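Side-chain contacts in glycosaminoglycan xylosylkinase (Hydra vulgaris, PDB 5XOM), which probably phosphorylates xylose in the glycosaminoglycan–protein linkage region of proteoglycans, as a member of the Fam20 kinase family: residues F139-L144 and F271-A276; L145-A150 and S267-L272; R156-N159 and E163-P166; L221-P226 and K251-K256; R228-Y231 and M235-W238. One frame throughout, in Å; residues are numbered along the deposited sequence.

Contact 1: F139-L144 and F271-A276; sequences FHLDRL and FLIGNA
L141 reaches from helix 132-144 toward the last turn of helix 259-273 and meets I273 with one methyl against another, L141 CD2 lying 3.7 Å from I273 CG2. The two side chains slant across each other, so the touch is between single methyl branches and not along their lengths. In L141 the CG stands trans to the backbone N (chi1 172°), which carries the isobutyl group straight out from its helix. CD2 is the branch that crosses, and it also comes within 4.4 Å of L272 CB, so that it rests in the shallow notch between two consecutive residues. I273 offers its short branch: with chi1 at 67°, CG1 is tucked between the backbone N and carbonyl carbon, and the ethyl arm runs away from L141 while CG2 faces it. A beta-branched residue suits this place because one methyl can pack while the longer arm goes elsewhere. In a kinase-like fold the helix that follows the third strand of the N-terminal sheet corresponds to helix C, and 132-144 probably plays that part; 259-273 would then be helix E of the C-terminal lobe, and the leucine joins the two. Immediately after I273 helix 259-273 stops in a Schellman motif, with G274 at positive phi as its C-prime residue and N275 N bonded to D270 O; the companion bond from G274 N to F271 O is weak at 3.4 Å. The face of helix 259-273 bearing F271 packs on helix 358-382, where R367 also donates to L272 O.

Contact 2: L145-A150 and S267-L272; sequences LGFYRA and SIFDFL
L145 and L272 reach toward each other tip to tip, L145 CD1 stopping 3.7 Å from L272 CD1. The 145-150 loop runs from helix 132-144 to strand 153-159, so it probably corresponds to the helix C to strand 4 connection of a protein kinase, held here against a helix of the C-terminal lobe. It opens with a Schellman motif: G146, at positive phi, closes the helix, a backbone shape that glycine adopts without strain. The tight part is made of four buried apolar residues. L145 CD1 also stands at the edge of the F269 ring, near its plane, 4.4 Å from F269 CD1. F147 crosses obliquely beside it and brings CE2 to within 3.9 Å of F269 CB, so the two phenylalanines meet ring to methylene without stacking. F269 has its CG trans to the backbone N (chi1 171°), which swings the ring toward the loop, where H294 stacks on it. The looser flank holds the partly exposed G146 and Y148, neither of which touches helix 259-273; Y148 packs on T63 and R143. R149 borders the patch; its NH1 forms a salt bridge with D265. Its guanidinium has F147 CD1 3.7 Å above its plane, over the centre. R149 NE donates to F147 O across 3.2 Å, approaching from above the carbonyl plane, 40° out of it.

Contact 3: R156-N159 and E163-P166; sequences RYIN and EVLP
R156 and E163 come from opposite directions and meet in a salt bridge, R156 NH2 to E163 OE1 at 2.8 Å. The guanidinium and carboxylate are nearly coplanar, 24° apart, and the oxygen lies at the guanidinium edge. The extended arginine chain (CG trans to N, chi1 -180°) carries the charge out to its partner, while R156 NH1 is taken by M77 O and A80 O. The second carboxylate oxygen has two donors: N159 N gives to E163 OE2 at 2.9 Å, on the anti side, somewhat out of the carboxylate plane, and a water gives to the same oxygen at 2.8 Å. That water accepts from R156 NE and donates to Y157 O, filling the gap between strand and side chain. N159 is the N-cap of helix 160-164: its OD1 accepts from A162 N, and its backbone O takes E163 N at 2.8 Å. The exchange recalls a capping box, though the glutamate answers from one residue further along. A leucine in place of E163 would probably leave R156 NH2 without its negative partner and N159 N without its side-chain acceptor. Beside these polar groups, I158 CG2 packs on V164 CG2 at 3.7 Å. Strand 153-159 is an outer strand of the five-stranded N-lobe sheet, paired with 205-212; F98 of strand 96-100 touches I158 and V164, and F176 of strand 176-178 covers V164 further.

Contact 4: L221-P226 and K251-K256; sequences LKLPHP and KEPYTK
Y254 and P226 come from opposite directions: P226 CG sits 3.5 Å from Y254 CZ, and P226 CD lies 3.4 Å from Y254 OH. The tyrosine's CG is trans to its carbonyl carbon (chi1 -48°), which sends the ring from the loop toward segment 221-226. There the rigid proline, puckered C-gamma exo, presents two ring carbons to the phenol end. The residue before the tyrosine is also a proline, C-gamma endo, and a cis peptide bond precedes it; P253 CD lies 3.6 Å above the Y254 ring plane, offset toward the rim, so one face of the aromatic rests on its own neighbour. L223, a looser companion with CG likewise opposite its carbonyl carbon (chi1 -69°), points toward P253 and stretches its CD1 to 4.5 Å from P253 CG. The hydroxyl is served twice. Y281 OH bonds to it, and a water in the ring plane, 2.8 Å from Y254 OH, donates to P224 O, bridging the hydroxyl and the strand carbonyl, which are 3.9 Å apart. In this surface contact of the C-terminal lobe, strand 221-224 is an outer strand of a small antiparallel sheet beside 280-286, and R259 and L263 of helix 259-273 pack against Y254.

Contact 5: R228-Y231 and M235-W238; sequences RRTY and MAKW
W238 lays the edge of its indole against the R228 carbonyl, and its NE1 donates to R228 O at 2.8 Å in an almost straight bond of 176°. The oxygen lies in the indole plane, yet the nitrogen approaches from above the carbonyl plane, 49° out, so the bond is ideal for the ring and less so for the carbonyl. A chi1 of 56° wedges CG between the backbone N and carbonyl carbon, and this turns the indole back toward 228-231. At the same edge R229 CG reaches W238 CZ2 at 4.2 Å; the guanidinium stands nearly perpendicular to the ring, and it is fixed elsewhere, by A276 O on NE and S310 OG on NH2. The two segments are limbs of a short chain reversal leading into helix 237-240. A236 stands just before that helix, and its N is taken by E239 OE2, half of what a capping box would supply. The alanine is small enough for the chain to close up: T230 CG2 comes within 3.3 Å of A236 N and 3.7 Å of A236 CB, while R228 O lies 3.8 Å from A236 CB. A leucine in place of W238 would probably leave R228 O without its N-H donor and R229 CG without the indole edge beside it. T230 OG1 turns to K234 O, a bond within the reversal itself, and the W238 ring also meets that of W227.

How the contacts relate
From the N terminus, helix 132-144 and the loop after it open contacts 1 and 2, which both close far along the chain on helix 259-273. They share F271 and L272, and D142 OD2 holds R149 N between them. Everything else nests inside these two long loops. Contact 3 is first, a short local closure at the end of strand 153-159 in the N-lobe sheet, about 28 Å from contact 1 between centres. Contact 4 follows in series in the C-terminal lobe, joining strand 221-224 to the loop before helix 259-273, and contact 5 is nested within it. Contact 5 returns to contact 1 through R229 and A276.

Contact 1: F139-L144 and F271-A276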
# COMPACT_ATOMS: atom_id res chain seq x y z
N PHE A 139 7.23 10.97 -14.13
CA PHE A 139 6.49 9.93 -13.42
C PHE A 139 6.63 10.08 -11.91
O PHE A 139 5.64 10.03 -11.18
CB PHE A 139 6.93 8.55 -13.89
CG PHE A 139 6.68 7.47 -12.89
CD1 PHE A 139 5.39 7.08 -12.57
CD2 PHE A 139 7.74 6.83 -12.28
CE1 PHE A 139 5.16 6.08 -11.64
CE2 PHE A 139 7.53 5.83 -11.35
CZ PHE A 139 6.24 5.45 -11.03
N HIS A 140 7.85 10.30 -11.42
CA HIS A 140 8.01 10.44 -9.97
C HIS A 140 7.40 11.74 -9.46
O HIS A 140 6.90 11.78 -8.34
CB HIS A 140 9.47 10.34 -9.58
CG HIS A 140 10.01 8.96 -9.71
ND1 HIS A 140 9.68 7.95 -8.83
CD2 HIS A 140 10.83 8.40 -10.64
CE1 HIS A 140 10.28 6.83 -9.21
NE2 HIS A 140 10.99 7.08 -10.30
N LEU A 141 7.43 12.80 -10.27
CA LEU A 141 6.79 14.02 -9.81
C LEU A 141 5.28 13.86 -9.77
O LEU A 141 4.61 14.46 -8.92
CB LEU A 141 7.19 15.20 -10.70
CG LEU A 141 6.41 16.48 -10.40
CD1 LEU A 141 7.01 17.12 -9.15
CD2 LEU A 141 6.43 17.46 -11.56
N ASP A 142 4.73 13.03 -10.66
CA ASP A 142 3.30 12.77 -10.67
C ASP A 142 2.85 12.09 -9.37
O ASP A 142 1.80 12.43 -8.82
CB ASP A 142 2.95 11.90 -11.88
CG ASP A 142 1.57 11.29 -11.80
OD1 ASP A 142 1.43 10.18 -11.23
OD2 ASP A 142 0.61 11.90 -12.32
N ARG A 143 3.68 11.18 -8.84
CA ARG A 143 3.39 10.57 -7.54
C ARG A 143 3.64 11.56 -6.41
O ARG A 143 2.85 11.65 -5.47
CB ARG A 143 4.22 9.31 -7.36
CG ARG A 143 4.04 8.32 -8.49
CD ARG A 143 4.70 7.00 -8.18
NE ARG A 143 4.02 6.30 -7.09
CZ ARG A 143 4.59 6.02 -5.93
NH1 ARG A 143 5.85 6.36 -5.70
NH2 ARG A 143 3.90 5.39 -4.99
N LEU A 144 4.75 12.31 -6.49
CA LEU A 144 5.09 13.26 -5.43
C LEU A 144 4.00 14.31 -5.24
O LEU A 144 3.67 14.68 -4.10
CB LEU A 144 6.43 13.93 -5.74
CG LEU A 144 6.90 15.04 -4.79
CD1 LEU A 144 7.04 14.49 -3.38
CD2 LEU A 144 8.21 15.65 -5.28
N PHE A 271 3.22 22.58 -16.75
CA PHE A 271 3.98 23.82 -16.56
C PHE A 271 5.22 23.58 -15.72
O PHE A 271 6.28 24.14 -16.01
CB PHE A 271 3.09 24.89 -15.92
CG PHE A 271 3.85 26.11 -15.47
CD1 PHE A 271 4.40 26.99 -16.38
CD2 PHE A 271 4.05 26.34 -14.12
CE1 PHE A 271 5.11 28.12 -15.94
CE2 PHE A 271 4.76 27.45 -13.69
CZ PHE A 271 5.29 28.34 -14.59
N LEU A 272 5.12 22.75 -14.67
CA LEU A 272 6.30 22.50 -13.83
C LEU A 272 7.40 21.77 -14.60
O LEU A 272 8.58 22.04 -14.39
CB LEU A 272 5.93 21.71 -12.58
CG LEU A 272 4.86 22.32 -11.67
CD1 LEU A 272 4.23 21.23 -10.81
CD2 LEU A 272 5.47 23.45 -10.84
N ILE A 273 7.03 20.83 -15.48
CA ILE A 273 8.05 20.07 -16.21
C ILE A 273 8.43 20.72 -17.53
O ILE A 273 9.40 20.28 -18.17
CB ILE A 273 7.60 18.61 -16.44
CG1 ILE A 273 6.40 18.54 -17.39
CG2 ILE A 273 7.29 17.95 -15.10
CD1 ILE A 273 5.95 17.11 -17.68
N GLY A 274 7.72 21.77 -17.95
CA GLY A 274 8.04 22.44 -19.20
C GLY A 274 7.52 21.75 -20.43
O GLY A 274 8.12 21.88 -21.51
N ASN A 275 6.41 21.01 -20.32
CA ASN A 275 5.81 20.30 -21.44
C ASN A 275 4.78 21.22 -22.09
O ASN A 275 3.66 21.36 -21.61
CB ASN A 275 5.16 18.99 -20.98
CG ASN A 275 4.39 18.29 -22.10
OD1 ASN A 275 3.45 17.54 -21.84
ND2 ASN A 275 4.80 18.50 -23.33
N ALA A 276 5.16 21.83 -23.21
CA ALA A 276 4.28 22.70 -23.97
C ALA A 276 3.63 21.99 -25.14
O ALA A 276 3.11 22.66 -26.04
CB ALA A 276 5.04 23.93 -24.45

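Contact 2: L145-A150 and S267-L272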
# COMPACT_ATOMS: atom_id res chain seq x y z
N LEU A 145 3.41 14.80 -6.33
CA LEU A 145 2.36 15.79 -6.22
C LEU A 145 0.99 15.18 -5.94
O LEU A 145 0.02 15.94 -5.79
CB LEU A 145 2.28 16.64 -7.49
CG LEU A 145 3.49 17.47 -7.89
CD1 LEU A 145 3.30 18.03 -9.30
CD2 LEU A 145 3.72 18.59 -6.87
N GLY A 146 0.88 13.86 -5.86
CA GLY A 146 -0.38 13.23 -5.53
C GLY A 146 -1.36 13.12 -6.67
O GLY A 146 -2.55 12.87 -6.43
N PHE A 147 -0.92 13.31 -7.92
CA PHE A 147 -1.82 13.14 -9.06
C PHE A 147 -2.07 11.66 -9.34
O PHE A 147 -3.21 11.26 -9.58
CB PHE A 147 -1.25 13.84 -10.29
CG PHE A 147 -1.32 15.34 -10.24
CD1 PHE A 147 -2.49 15.98 -9.86
CD2 PHE A 147 -0.21 16.11 -10.56
CE1 PHE A 147 -2.55 17.37 -9.81
CE2 PHE A 147 -0.27 17.49 -10.51
CZ PHE A 147 -1.45 18.12 -10.14
N TYR A 148 -1.01 10.84 -9.33
CA TYR A 148 -1.10 9.40 -9.55
C TYR A 148 -1.77 9.05 -10.89
O TYR A 148 -2.53 8.09 -11.00
CB TYR A 148 -1.82 8.70 -8.39
CG TYR A 148 -1.08 8.85 -7.06
CD1 TYR A 148 0.12 8.19 -6.83
CD2 TYR A 148 -1.58 9.66 -6.04
CE1 TYR A 148 0.80 8.33 -5.63
CE2 TYR A 148 -0.90 9.81 -4.84
CZ TYR A 148 0.29 9.14 -4.64
OH TYR A 148 0.97 9.29 -3.46
N ARG A 149 -1.44 9.82 -11.94
CA ARG A 149 -2.02 9.67 -13.27
C ARG A 149 -1.02 9.28 -14.34
O ARG A 149 -1.35 9.35 -15.53
CB ARG A 149 -2.70 10.96 -13.70
CG ARG A 149 -3.69 11.37 -12.71
CD ARG A 149 -4.26 12.73 -12.91
NE ARG A 149 -4.82 13.08 -11.63
CZ ARG A 149 -5.48 14.18 -11.35
NH1 ARG A 149 -5.72 15.12 -12.27
NH2 ARG A 149 -5.93 14.35 -10.11
N ALA A 150 0.21 8.94 -13.95
CA ALA A 150 1.26 8.60 -14.90
C ALA A 150 1.62 7.13 -14.80
O ALA A 150 1.78 6.62 -13.68
CB ALA A 150 2.51 9.46 -14.63
N SER A 267 -2.39 21.07 -16.61
CA SER A 267 -1.66 22.25 -17.05
C SER A 267 -0.65 22.70 -16.01
O SER A 267 0.43 23.18 -16.36
CB SER A 267 -2.63 23.39 -17.38
OG SER A 267 -3.11 24.01 -16.20
N ILE A 268 -0.97 22.52 -14.73
CA ILE A 268 -0.01 22.80 -13.67
C ILE A 268 1.15 21.81 -13.73
O ILE A 268 2.32 22.19 -13.64
CB ILE A 268 -0.71 22.76 -12.29
CG1 ILE A 268 -1.63 23.96 -12.13
CG2 ILE A 268 0.32 22.68 -11.16
CD1 ILE A 268 -2.58 23.84 -10.95
N PHE A 269 0.83 20.52 -13.90
CA PHE A 269 1.87 19.51 -14.01
C PHE A 269 2.74 19.74 -15.23
O PHE A 269 3.97 19.67 -15.15
CB PHE A 269 1.21 18.13 -14.04
CG PHE A 269 2.14 16.98 -14.35
CD1 PHE A 269 2.94 16.43 -13.36
CD2 PHE A 269 2.17 16.41 -15.62
CE1 PHE A 269 3.77 15.36 -13.62
CE2 PHE A 269 3.00 15.33 -15.90
CZ PHE A 269 3.81 14.80 -14.89
N ASP A 270 2.12 20.06 -16.37
CA ASP A 270 2.89 20.32 -17.59
C ASP A 270 3.73 21.58 -17.47
O ASP A 270 4.83 21.65 -18.03
CB ASP A 270 1.96 20.41 -18.80
CG ASP A 270 1.55 19.04 -19.31
OD1 ASP A 270 2.29 18.05 -19.08
OD2 ASP A 270 0.48 18.94 -19.95
N PHE A 271 3.22 22.58 -16.75
CA PHE A 271 3.98 23.82 -16.56
C PHE A 271 5.22 23.58 -15.72
O PHE A 271 6.28 24.14 -16.01
CB PHE A 271 3.09 24.89 -15.92
CG PHE A 271 3.85 26.11 -15.47
CD1 PHE A 271 4.40 26.99 -16.38
CD2 PHE A 271 4.05 26.34 -14.12
CE1 PHE A 271 5.11 28.12 -15.94
CE2 PHE A 271 4.76 27.45 -13.69
CZ PHE A 271 5.29 28.34 -14.59
N LEU A 272 5.12 22.75 -14.67
CA LEU A 272 6.30 22.50 -13.83
C LEU A 272 7.40 21.77 -14.60
O LEU A 272 8.58 22.04 -14.39
CB LEU A 272 5.93 21.71 -12.58
CG LEU A 272 4.86 22.32 -11.67
CD1 LEU A 272 4.23 21.23 -10.81
CD2 LEU A 272 5.47 23.45 -10.84

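Contact 3: R156-N159 and E163-P166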
# COMPACT_ATOMS: atom_id res chain seq x y z
N ARG A 156 16.87 2.30 -17.80
CA ARG A 156 17.54 1.02 -17.96
C ARG A 156 18.62 1.11 -19.02
O ARG A 156 18.45 1.80 -20.03
CB ARG A 156 16.53 -0.05 -18.35
CG ARG A 156 17.14 -1.41 -18.52
CD ARG A 156 16.03 -2.45 -18.51
NE ARG A 156 16.46 -3.72 -19.09
CZ ARG A 156 15.70 -4.80 -19.13
NH1 ARG A 156 14.46 -4.81 -18.63
NH2 ARG A 156 16.17 -5.93 -19.66
N TYR A 157 19.73 0.40 -18.80
CA TYR A 157 20.79 0.25 -19.79
C TYR A 157 20.55 -1.04 -20.57
O TYR A 157 20.59 -2.13 -19.99
CB TYR A 157 22.16 0.22 -19.12
CG TYR A 157 22.52 1.49 -18.37
CD1 TYR A 157 22.95 2.62 -19.05
CD2 TYR A 157 22.46 1.53 -16.98
CE1 TYR A 157 23.28 3.78 -18.37
CE2 TYR A 157 22.81 2.69 -16.29
CZ TYR A 157 23.21 3.81 -16.99
OH TYR A 157 23.56 4.95 -16.31
N ILE A 158 20.29 -0.91 -21.86
CA ILE A 158 19.92 -2.03 -22.73
C ILE A 158 21.14 -2.43 -23.55
O ILE A 158 21.72 -1.61 -24.26
CB ILE A 158 18.76 -1.66 -23.66
CG1 ILE A 158 17.53 -1.19 -22.87
CG2 ILE A 158 18.42 -2.84 -24.55
CD1 ILE A 158 16.82 -2.30 -22.13
N ASN A 159 21.52 -3.71 -23.47
CA ASN A 159 22.52 -4.25 -24.39
C ASN A 159 21.82 -4.58 -25.69
O ASN A 159 21.15 -5.61 -25.80
CB ASN A 159 23.20 -5.48 -23.80
CG ASN A 159 24.27 -6.06 -24.72
OD1 ASN A 159 24.10 -6.12 -25.94
ND2 ASN A 159 25.36 -6.50 -24.14
N GLU A 163 20.24 -8.28 -26.12
CA GLU A 163 18.85 -8.29 -25.68
C GLU A 163 17.84 -7.93 -26.76
O GLU A 163 16.72 -8.43 -26.72
CB GLU A 163 18.65 -7.32 -24.52
CG GLU A 163 19.51 -7.57 -23.30
CD GLU A 163 19.18 -6.60 -22.17
OE1 GLU A 163 18.18 -6.82 -21.46
OE2 GLU A 163 19.92 -5.60 -22.01
N VAL A 164 18.19 -7.07 -27.71
CA VAL A 164 17.23 -6.57 -28.69
C VAL A 164 17.37 -7.27 -30.03
O VAL A 164 16.39 -7.80 -30.57
CB VAL A 164 17.35 -5.04 -28.83
CG1 VAL A 164 16.49 -4.54 -29.98
CG2 VAL A 164 16.95 -4.36 -27.54
N LEU A 165 18.57 -7.28 -30.60
CA LEU A 165 18.75 -7.86 -31.93
C LEU A 165 18.26 -9.30 -32.07
O LEU A 165 17.61 -9.60 -33.08
CB LEU A 165 20.22 -7.75 -32.36
CG LEU A 165 20.72 -6.38 -32.80
CD1 LEU A 165 22.16 -6.47 -33.29
CD2 LEU A 165 19.82 -5.81 -33.88
N PRO A 166 18.51 -10.22 -31.13
CA PRO A 166 18.05 -11.60 -31.36
C PRO A 166 16.54 -11.79 -31.26
O PRO A 166 16.06 -12.90 -31.53
CB PRO A 166 18.77 -12.41 -30.26
CG PRO A 166 19.33 -11.43 -29.32
CD PRO A 166 19.43 -10.11 -29.98
O HOH W 1 19.07 -4.34 -19.70

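Contact 4: L221-P226 and K251-K256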
# COMPACT_ATOMS: atom_id res chain seq x y z
N LEU A 221 -8.80 7.01 -24.72
CA LEU A 221 -9.42 7.83 -25.75
C LEU A 221 -8.71 9.18 -25.82
O LEU A 221 -8.28 9.72 -24.79
CB LEU A 221 -10.91 8.03 -25.48
CG LEU A 221 -11.77 6.77 -25.63
CD1 LEU A 221 -13.19 7.03 -25.17
CD2 LEU A 221 -11.76 6.29 -27.09
N LYS A 222 -8.60 9.72 -27.03
CA LYS A 222 -7.86 10.95 -27.28
C LYS A 222 -8.77 12.02 -27.87
O LYS A 222 -9.57 11.74 -28.77
CB LYS A 222 -6.70 10.67 -28.23
CG LYS A 222 -5.85 11.88 -28.56
CD LYS A 222 -5.02 11.63 -29.82
CE LYS A 222 -4.15 10.40 -29.66
NZ LYS A 222 -2.88 10.68 -28.93
N LEU A 223 -8.64 13.24 -27.36
CA LEU A 223 -9.35 14.41 -27.85
C LEU A 223 -8.38 15.58 -27.98
O LEU A 223 -7.36 15.62 -27.29
CB LEU A 223 -10.50 14.82 -26.93
CG LEU A 223 -11.72 13.89 -26.87
CD1 LEU A 223 -12.73 14.36 -25.83
CD2 LEU A 223 -12.36 13.81 -28.25
N PRO A 224 -8.66 16.52 -28.88
CA PRO A 224 -7.81 17.72 -28.98
C PRO A 224 -7.92 18.58 -27.73
O PRO A 224 -9.01 18.75 -27.16
CB PRO A 224 -8.36 18.45 -30.21
CG PRO A 224 -9.73 17.91 -30.40
CD PRO A 224 -9.69 16.49 -29.93
N HIS A 225 -6.79 19.13 -27.30
CA HIS A 225 -6.76 20.00 -26.13
C HIS A 225 -7.31 21.37 -26.50
O HIS A 225 -6.83 21.98 -27.47
CB HIS A 225 -5.33 20.14 -25.61
CG HIS A 225 -5.25 20.57 -24.17
ND1 HIS A 225 -5.72 21.78 -23.73
CD2 HIS A 225 -4.72 19.95 -23.09
CE1 HIS A 225 -5.51 21.89 -22.43
NE2 HIS A 225 -4.89 20.80 -22.02
N PRO A 226 -8.32 21.88 -25.79
CA PRO A 226 -8.85 23.22 -26.11
C PRO A 226 -7.79 24.31 -26.12
O PRO A 226 -7.97 25.34 -26.77
CB PRO A 226 -9.89 23.45 -25.01
CG PRO A 226 -10.34 22.08 -24.63
CD PRO A 226 -9.12 21.20 -24.75
N LYS A 251 -19.65 23.74 -24.52
CA LYS A 251 -19.75 22.45 -25.19
C LYS A 251 -19.28 21.33 -24.27
O LYS A 251 -18.49 21.54 -23.35
CB LYS A 251 -18.92 22.44 -26.48
CG LYS A 251 -19.66 22.80 -27.76
CD LYS A 251 -18.87 22.31 -28.98
CE LYS A 251 -19.56 22.65 -30.29
NZ LYS A 251 -18.70 22.30 -31.47
N GLU A 252 -19.75 20.12 -24.56
CA GLU A 252 -19.37 18.93 -23.80
C GLU A 252 -17.98 18.54 -24.26
O GLU A 252 -17.61 18.81 -25.40
CB GLU A 252 -20.33 17.74 -24.02
CG GLU A 252 -21.50 17.60 -23.05
CD GLU A 252 -22.47 16.49 -23.47
OE1 GLU A 252 -22.81 16.40 -24.67
OE2 GLU A 252 -22.86 15.67 -22.60
N PRO A 253 -17.18 17.90 -23.39
CA PRO A 253 -17.36 17.41 -22.02
C PRO A 253 -16.87 18.38 -20.95
O PRO A 253 -16.52 17.96 -19.84
CB PRO A 253 -16.51 16.14 -22.02
CG PRO A 253 -15.38 16.49 -22.93
CD PRO A 253 -15.90 17.46 -23.96
N TYR A 254 -16.81 19.66 -21.29
CA TYR A 254 -16.33 20.67 -20.35
C TYR A 254 -17.45 21.34 -19.57
O TYR A 254 -17.16 22.21 -18.74
CB TYR A 254 -15.47 21.70 -21.11
CG TYR A 254 -14.46 21.01 -22.00
CD1 TYR A 254 -13.37 20.33 -21.46
CD2 TYR A 254 -14.61 20.99 -23.38
CE1 TYR A 254 -12.46 19.67 -22.27
CE2 TYR A 254 -13.71 20.34 -24.20
CZ TYR A 254 -12.63 19.68 -23.63
OH TYR A 254 -11.72 19.03 -24.43
N THR A 255 -18.71 20.96 -19.80
CA THR A 255 -19.82 21.60 -19.10
C THR A 255 -19.98 21.04 -17.69
O THR A 255 -20.25 21.80 -16.75
CB THR A 255 -21.13 21.41 -19.87
OG1 THR A 255 -21.59 20.07 -19.69
CG2 THR A 255 -20.91 21.62 -21.34
N LYS A 256 -19.87 19.73 -17.54
CA LYS A 256 -20.06 19.06 -16.25
C LYS A 256 -18.96 18.04 -16.05
O LYS A 256 -18.23 17.68 -16.98
CB LYS A 256 -21.40 18.32 -16.15
CG LYS A 256 -21.48 17.12 -17.08
CD LYS A 256 -22.64 16.20 -16.72
CE LYS A 256 -23.96 16.75 -17.16
NZ LYS A 256 -25.09 15.83 -16.85
O HOH W 2 -11.74 18.94 -27.19

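Contact 5: R228-Y231 and M235-W238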
# COMPACT_ATOMS: atom_id res chain seq x y z
N ARG A 228 -4.57 23.82 -27.13
CA ARG A 228 -3.46 23.42 -27.99
C ARG A 228 -2.93 24.60 -28.79
O ARG A 228 -3.63 25.60 -29.03
CB ARG A 228 -3.90 22.30 -28.94
CG ARG A 228 -4.96 22.70 -29.96
CD ARG A 228 -5.53 21.46 -30.64
NE ARG A 228 -6.52 21.77 -31.66
CZ ARG A 228 -7.81 22.02 -31.40
NH1 ARG A 228 -8.25 22.01 -30.15
NH2 ARG A 228 -8.64 22.30 -32.39
N ARG A 229 -1.68 24.48 -29.22
CA ARG A 229 -1.02 25.51 -30.01
C ARG A 229 -1.33 25.31 -31.49
O ARG A 229 -1.89 24.30 -31.91
CB ARG A 229 0.48 25.48 -29.75
CG ARG A 229 0.82 25.72 -28.31
CD ARG A 229 2.24 25.35 -27.94
NE ARG A 229 2.40 25.48 -26.50
CZ ARG A 229 2.64 26.63 -25.88
NH1 ARG A 229 2.78 27.74 -26.58
NH2 ARG A 229 2.76 26.66 -24.56
N THR A 230 -0.94 26.30 -32.28
CA THR A 230 -1.24 26.28 -33.71
C THR A 230 -0.22 25.47 -34.50
O THR A 230 -0.56 24.93 -35.56
CB THR A 230 -1.31 27.70 -34.26
OG1 THR A 230 -0.09 28.38 -33.92
CG2 THR A 230 -2.48 28.44 -33.64
N TYR A 231 1.02 25.40 -34.02
CA TYR A 231 2.11 24.73 -34.73
C TYR A 231 2.33 25.38 -36.09
O TYR A 231 2.55 24.72 -37.11
CB TYR A 231 1.87 23.22 -34.82
CG TYR A 231 1.89 22.60 -33.44
CD1 TYR A 231 3.09 22.28 -32.82
CD2 TYR A 231 0.71 22.42 -32.73
CE1 TYR A 231 3.11 21.74 -31.55
CE2 TYR A 231 0.72 21.89 -31.45
CZ TYR A 231 1.93 21.55 -30.87
OH TYR A 231 1.96 21.02 -29.60
N MET A 235 -1.86 32.75 -34.42
CA MET A 235 -2.08 32.59 -32.99
C MET A 235 -3.37 31.83 -32.74
O MET A 235 -4.36 31.99 -33.46
CB MET A 235 -2.11 33.93 -32.26
CG MET A 235 -0.84 34.72 -32.46
SD MET A 235 -0.59 35.96 -31.18
CE MET A 235 0.83 35.26 -30.33
N ALA A 236 -3.35 31.02 -31.70
CA ALA A 236 -4.54 30.30 -31.31
C ALA A 236 -5.52 31.22 -30.61
O ALA A 236 -5.17 32.31 -30.12
CB ALA A 236 -4.23 29.12 -30.41
N LYS A 237 -6.76 30.74 -30.58
CA LYS A 237 -7.88 31.55 -30.15
C LYS A 237 -7.70 31.98 -28.72
O LYS A 237 -7.97 33.13 -28.38
CB LYS A 237 -9.17 30.78 -30.33
CG LYS A 237 -9.87 31.16 -31.56
CD LYS A 237 -8.94 30.66 -32.73
CE LYS A 237 -9.40 31.00 -34.20
NZ LYS A 237 -9.70 32.16 -35.14
N TRP A 238 -7.17 31.08 -27.87
CA TRP A 238 -6.92 31.37 -26.46
C TRP A 238 -5.80 32.39 -26.25
O TRP A 238 -5.72 33.00 -25.18
CB TRP A 238 -6.61 30.08 -25.71
CG TRP A 238 -5.46 29.27 -26.27
CD1 TRP A 238 -5.53 28.25 -27.18
CD2 TRP A 238 -4.08 29.39 -25.91
NE1 TRP A 238 -4.27 27.74 -27.41
CE2 TRP A 238 -3.36 28.42 -26.64
CE3 TRP A 238 -3.37 30.23 -25.04
CZ2 TRP A 238 -1.98 28.27 -26.54
CZ3 TRP A 238 -2.00 30.08 -24.93
CH2 TRP A 238 -1.31 29.11 -25.68